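Local structure of lysyl oxidase (Pichia pastoris, 1W7C) at the interface of chains A and B. The protein oxidises primary amines, including peptidyl lysine side chains, to aldehydes as a copper- and topaquinone-dependent amine oxidase. Coordinates in Å, arbitrary orientation; residue numbers count along the deposited sequence, not the author numbering. Chains: chain A/B, Lysyl oxidase.

The interface of chains A and B. Residues chain A 199-200, 266, 437, 460-461, 663; chain B 413-414, 418.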
ATOM      1  N   ASN A 199     -27.193 -18.388  -8.501  1.00 21.89           N
ATOM      2  CA  ASN A 199     -26.242 -17.269  -8.677  1.00 21.64           C
ATOM      3  C   ASN A 199     -24.841 -17.581  -8.168  1.00 20.03           C
ATOM      4  O   ASN A 199     -24.091 -16.694  -7.794  1.00 20.78           O
ATOM      5  CB  ASN A 199     -26.779 -15.985  -8.019  1.00 20.68           C
ATOM      6  CG  ASN A 199     -27.001 -16.139  -6.518  1.00 19.80           C
ATOM      7  OD1 ASN A 199     -27.375 -17.210  -6.039  1.00 22.12           O
ATOM      8  ND2 ASN A 199     -26.727 -15.084  -5.769  1.00 21.06           N
ATOM      9  N   ASP A 200     -24.497 -18.852  -8.162  1.00 20.73           N
ATOM     10  CA  ASP A 200     -23.141 -19.301  -7.816  1.00 22.16           C
ATOM     11  C   ASP A 200     -22.767 -18.961  -6.377  1.00 19.49           C
ATOM     12  O   ASP A 200     -21.592 -18.822  -6.079  1.00 20.09           O
ATOM     13  CB  ASP A 200     -22.108 -18.679  -8.794  0.70 28.93           C
ATOM     14  CG  ASP A 200     -20.779 -19.411  -8.791  0.70 22.47           C
ATOM     15  OD1 ASP A 200     -20.841 -20.658  -8.862  0.70 25.17           O
ATOM     16  OD2 ASP A 200     -19.641 -18.843  -8.705  0.70 28.31           O
ATOM     17  N   ILE A 266     -25.130 -10.283  -5.710  1.00 18.62           N
ATOM     18  CA  ILE A 266     -24.112  -9.252  -5.887  1.00 19.96           C
ATOM     19  C   ILE A 266     -24.637  -7.986  -6.551  1.00 20.39           C
ATOM     20  O   ILE A 266     -24.353  -6.893  -6.117  1.00 18.88           O
ATOM     21  CB  ILE A 266     -22.925  -9.800  -6.708  1.00 19.49           C
ATOM     22  CG1 ILE A 266     -22.235 -10.965  -6.027  1.00 18.09           C
ATOM     23  CG2 ILE A 266     -21.900  -8.673  -6.998  1.00 21.11           C
ATOM     24  CD1 ILE A 266     -21.409 -11.749  -6.999  1.00 22.87           C
ATOM     25  N   ASN A 437     -15.183 -19.840  -6.639  1.00 19.26           N
ATOM     26  CA  ASN A 437     -15.714 -18.725  -5.855  1.00 19.13           C
ATOM     27  C   ASN A 437     -14.806 -17.479  -5.796  1.00 18.62           C
ATOM     28  O   ASN A 437     -15.292 -16.387  -5.565  1.00 20.07           O
ATOM     29  CB  ASN A 437     -16.025 -19.185  -4.411  1.00 21.33           C
ATOM     30  CG  ASN A 437     -14.828 -19.815  -3.715  1.00 22.33           C
ATOM     31  OD1 ASN A 437     -14.281 -20.810  -4.195  1.00 25.41           O
ATOM     32  ND2 ASN A 437     -14.448 -19.274  -2.547  1.00 23.43           N
ATOM     33  N   GLY A 460     -14.755 -11.887  -4.621  1.00 20.31           N
ATOM     34  CA  GLY A 460     -15.587 -13.015  -4.939  1.00 17.57           C
ATOM     35  C   GLY A 460     -16.286 -13.500  -3.685  1.00 15.46           C
ATOM     36  O   GLY A 460     -16.420 -12.743  -2.723  1.00 17.26           O
ATOM     37  N   TYR A 461     -16.825 -14.723  -3.767  1.00 15.91           N
ATOM     38  CA  TYR A 461     -17.521 -15.340  -2.640  1.00 16.48           C
ATOM     39  C   TYR A 461     -16.546 -16.025  -1.746  1.00 17.29           C
ATOM     40  O   TYR A 461     -15.690 -16.782  -2.184  1.00 20.59           O
ATOM     41  CB  TYR A 461     -18.520 -16.361  -3.150  1.00 16.57           C
ATOM     42  CG  TYR A 461     -19.801 -15.806  -3.742  1.00 15.87           C
ATOM     43  CD1 TYR A 461     -20.037 -15.821  -5.102  1.00 18.34           C
ATOM     44  CD2 TYR A 461     -20.767 -15.254  -2.932  1.00 15.60           C
ATOM     45  CE1 TYR A 461     -21.212 -15.292  -5.634  1.00 17.71           C
ATOM     46  CE2 TYR A 461     -21.934 -14.730  -3.436  1.00 17.05           C
ATOM     47  CZ  TYR A 461     -22.156 -14.765  -4.785  1.00 17.60           C
ATOM     48  OH  TYR A 461     -23.324 -14.259  -5.307  1.00 18.21           O
ATOM     49  N   ASN A 663     -20.099 -10.302  -1.240  1.00 15.40           N
ATOM     50  CA  ASN A 663     -18.762 -10.609  -1.769  1.00 14.33           C
ATOM     51  C   ASN A 663     -17.695  -9.834  -1.011  1.00 15.00           C
ATOM     52  O   ASN A 663     -17.938  -8.749  -0.478  1.00 15.75           O
ATOM     53  CB  ASN A 663     -18.614 -10.186  -3.237  1.00 15.26           C
ATOM     54  CG  ASN A 663     -18.851 -11.291  -4.277  1.00 17.07           C
ATOM     55  OD1 ASN A 663     -18.348 -11.155  -5.390  1.00 19.51           O
ATOM     56  ND2 ASN A 663     -19.596 -12.340  -3.949  1.00 16.52           N
TER
ATOM     57  N   HIS B 413     -17.430 -10.658  -9.591  1.00 15.85           N
ATOM     58  CA  HIS B 413     -17.446 -12.104  -9.658  1.00 15.33           C
ATOM     59  C   HIS B 413     -17.947 -12.583 -11.011  1.00 15.90           C
ATOM     60  O   HIS B 413     -18.874 -12.013 -11.559  1.00 17.19           O
ATOM     61  CB  HIS B 413     -18.264 -12.753  -8.508  1.00 16.35           C
ATOM     62  CG  HIS B 413     -18.175 -14.243  -8.488  1.00 16.20           C
ATOM     63  ND1 HIS B 413     -16.980 -14.913  -8.341  1.00 15.11           N
ATOM     64  CD2 HIS B 413     -19.130 -15.197  -8.627  1.00 17.26           C
ATOM     65  CE1 HIS B 413     -17.208 -16.213  -8.366  1.00 16.80           C
ATOM     66  NE2 HIS B 413     -18.503 -16.414  -8.550  1.00 17.95           N
ATOM     67  N   THR B 414     -17.362 -13.678 -11.485  1.00 16.09           N
ATOM     68  CA  THR B 414     -17.859 -14.409 -12.650  1.00 15.91           C
ATOM     69  C   THR B 414     -18.259 -15.799 -12.192  1.00 18.21           C
ATOM     70  O   THR B 414     -17.470 -16.527 -11.627  1.00 18.74           O
ATOM     71  CB  THR B 414     -16.781 -14.493 -13.740  1.00 17.46           C
ATOM     72  OG1 THR B 414     -16.501 -13.173 -14.223  1.00 17.33           O
ATOM     73  CG2 THR B 414     -17.219 -15.323 -14.922  1.00 19.14           C
ATOM     74  N   TYR B 418     -22.943 -15.480 -15.433  1.00 19.78           N
ATOM     75  CA  TYR B 418     -22.948 -14.024 -15.310  1.00 19.65           C
ATOM     76  C   TYR B 418     -21.584 -13.495 -14.911  1.00 19.16           C
ATOM     77  O   TYR B 418     -20.724 -14.243 -14.431  1.00 18.51           O
ATOM     78  CB  TYR B 418     -23.971 -13.567 -14.258  1.00 20.05           C
ATOM     79  CG  TYR B 418     -23.600 -13.888 -12.802  1.00 18.80           C
ATOM     80  CD1 TYR B 418     -22.780 -13.038 -12.043  1.00 19.40           C
ATOM     81  CD2 TYR B 418     -24.084 -15.040 -12.183  1.00 18.90           C
ATOM     82  CE1 TYR B 418     -22.459 -13.351 -10.748  1.00 18.54           C
ATOM     83  CE2 TYR B 418     -23.758 -15.357 -10.855  1.00 20.03           C
ATOM     84  CZ  TYR B 418     -22.945 -14.497 -10.139  1.00 18.27           C
ATOM     85  OH  TYR B 418     -22.606 -14.756  -8.821  1.00 20.46           O
TER
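B:His413 holds CG anti to its backbone N (chi1 -174°), extending the imidazole from strand 411-415 into loops of chain A; B:Tyr418, on strand 418-422, holds CG between N and the carbonyl carbon (chi1 71°) and brings its phenol alongside. This is part of the two-fold dimer interface of a copper/topaquinone amine oxidase, with the centre of the patch about 15 Å from A:Asp358, the predicted catalytic base. The imidazole N-H of B:His413 NE2 donates to carboxylate A:Asp200 OD2 at 2.7 Å, nearly straight at 177°. OD2 accepts through its anti lone pair, and carboxylate and ring lie almost coplanar. A:Tyr461 turns its rim onto one face of that imidazole, edge-to-face, with CE1 3.6 Å from B:His413 CD2. The amide nitrogen A:Asn663 ND2 lies over the centre of one face of the A:Tyr461 ring, while the amide oxygen of the same residue is turned toward B:His413 CB. Beside the ring's stem the methyl A:Ile266 CD1 packs on B:His413 CB at 3.6 Å. The backbone carbonyl A:Asn437 O stands off the CE1 end, on the A:Tyr461 side of the ring plane, 3.4 Å from B:His413 CE1. A:Asn437 ND2 donates to the backbone A:Tyr461 O (2.8 Å), linking the two loop residues that meet that face. Next door, the phenol B:Tyr418 OH donates to the backbone carbonyl A:Asn199 O at 2.6 Å, approaching from above the carbonyl plane. B:Tyr418 OH also sits at the edge of the A:Tyr461 ring, 3.5 Å from its CE1.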